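Local coordinates for D7 protein (Anopheles stephensi, PDB 3NHI) that binds and sequesters cysteinyl leukotrienes and thromboxane A2 analogues, blunting the host response while female mosquitoes take a blood meal, at residues I61-P64 against Q65-A68. Numbering follows the deposited sequence.
Sequences IYDP and QENA
Opposite D63 the chain sets two residues, N67 and A68, where a regular strand would have one: a G1 beta bulge that closes this tight hairpin, and the bulge residue N67 carries the left-handed backbone conformation such a position adopts, here without being a glycine. Within the bulge, D63 and A68 keep an antiparallel hydrogen-bonded pair: D63 N reaches A68 O at 2.8 Å, nearly straight, and A68 N returns a longer bond of 3.2 Å to D63 O. The D63 carboxylate pins the turn: with CG anti to the backbone N (chi1 -173°), the side chain folds over it, and OD2 accepts E66 N, the backbone N-H three residues on, at 2.8 Å. A water donates to both D63 OD2 and E66 OE1, and probably eases the meeting of two like charges; the other carboxylate oxygen, E66 OE2, pairs with K70. From the Y62 side the phenol gives its proton to the bulge: Y62 OH lies 2.6 Å from N67 OD1, which sits at the ring edge, the amide plane turned 82° from the ring. N67 ND2 in turn bonds to the K105 carbonyl, so both ends of that amide are engaged. The hairpin joins strands 62-63 and 68-69 just after helix 46-58, against which Y62 and P64 pack, while I61 at its base touches helix 89-101 and the bound eicosanoid.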
loop_
_atom_site.group_PDB
_atom_site.type_symbol
_atom_site.label_atom_id
_atom_site.label_comp_id
_atom_site.label_asym_id
_atom_site.label_seq_id
_atom_site.Cartn_x
_atom_site.Cartn_y
_atom_site.Cartn_z
ATOM N N ILE A 61 -9.029 -11.668 -1.346
ATOM C CA ILE A 61 -9.714 -12.885 -0.930
ATOM C C ILE A 61 -11.236 -12.695 -1.030
ATOM O O ILE A 61 -11.973 -13.629 -1.378
ATOM C CB ILE A 61 -9.278 -13.267 0.514
ATOM C CG1 ILE A 61 -7.778 -13.569 0.554
ATOM C CG2 ILE A 61 -10.067 -14.462 1.053
ATOM C CD1 ILE A 61 -7.223 -13.703 1.959
ATOM N N TYR A 62 -11.694 -11.488 -0.716
ATOM C CA TYR A 62 -13.082 -11.081 -0.902
ATOM C C TYR A 62 -13.162 -10.075 -2.045
ATOM O O TYR A 62 -12.396 -9.104 -2.082
ATOM C CB TYR A 62 -13.611 -10.431 0.379
ATOM C CG TYR A 62 -14.971 -9.787 0.218
ATOM C CD1 TYR A 62 -16.115 -10.572 0.094
ATOM C CD2 TYR A 62 -15.109 -8.398 0.200
ATOM C CE1 TYR A 62 -17.371 -9.981 -0.060
ATOM C CE2 TYR A 62 -16.355 -7.803 0.058
ATOM C CZ TYR A 62 -17.476 -8.600 -0.074
ATOM O OH TYR A 62 -18.702 -7.989 -0.219
ATOM N N ASP A 63 -14.091 -10.302 -2.973
ATOM C CA ASP A 63 -14.343 -9.340 -4.033
ATOM C C ASP A 63 -15.624 -8.552 -3.731
ATOM O O ASP A 63 -16.708 -9.138 -3.692
ATOM C CB ASP A 63 -14.479 -10.028 -5.386
ATOM C CG ASP A 63 -14.566 -9.024 -6.514
ATOM O OD1 ASP A 63 -13.502 -8.552 -6.978
ATOM O OD2 ASP A 63 -15.687 -8.651 -6.892
ATOM N N PRO A 64 -15.505 -7.220 -3.533
ATOM C CA PRO A 64 -16.677 -6.429 -3.153
ATOM C C PRO A 64 -17.707 -6.242 -4.267
ATOM O O PRO A 64 -18.874 -6.029 -3.967
ATOM C CB PRO A 64 -16.086 -5.080 -2.721
ATOM C CG PRO A 64 -14.704 -5.055 -3.196
ATOM C CD PRO A 64 -14.256 -6.436 -3.523
ATOM N N GLN A 65 -17.291 -6.329 -5.529
ATOM C CA GLN A 65 -18.235 -6.164 -6.643
ATOM C C GLN A 65 -19.116 -7.401 -6.813
ATOM O O GLN A 65 -20.333 -7.304 -6.978
ATOM C CB GLN A 65 -17.500 -5.802 -7.937
ATOM C CG GLN A 65 -16.601 -4.570 -7.821
ATOM C CD GLN A 65 -17.329 -3.348 -7.291
ATOM O OE1 GLN A 65 -18.503 -3.127 -7.603
ATOM N NE2 GLN A 65 -16.639 -2.550 -6.479
ATOM N N GLU A 66 -18.500 -8.571 -6.726
ATOM C CA GLU A 66 -19.251 -9.819 -6.759
ATOM C C GLU A 66 -19.870 -10.169 -5.413
ATOM O O GLU A 66 -20.742 -11.036 -5.335
ATOM C CB GLU A 66 -18.348 -10.954 -7.228
ATOM C CG GLU A 66 -17.928 -10.807 -8.673
ATOM C CD GLU A 66 -16.866 -11.801 -9.071
ATOM O OE1 GLU A 66 -16.188 -11.553 -10.094
ATOM O OE2 GLU A 66 -16.711 -12.829 -8.369
ATOM N N ASN A 67 -19.426 -9.487 -4.356
ATOM C CA ASN A 67 -19.788 -9.854 -2.988
ATOM C C ASN A 67 -19.541 -11.344 -2.750
ATOM O O ASN A 67 -20.431 -12.089 -2.343
ATOM C CB ASN A 67 -21.237 -9.457 -2.658
ATOM C CG ASN A 67 -21.596 -9.718 -1.201
ATOM O OD1 ASN A 67 -20.748 -9.600 -0.306
ATOM N ND2 ASN A 67 -22.849 -10.090 -0.956
ATOM N N ALA A 68 -18.310 -11.767 -3.011
ATOM C CA ALA A 68 -17.973 -13.185 -3.004
ATOM C C ALA A 68 -16.576 -13.405 -2.448
ATOM O O ALA A 68 -15.674 -12.604 -2.693
ATOM C CB ALA A 68 -18.065 -13.757 -4.418
HETATM O O HOH W 1 -15.049 -8.883 -9.901
#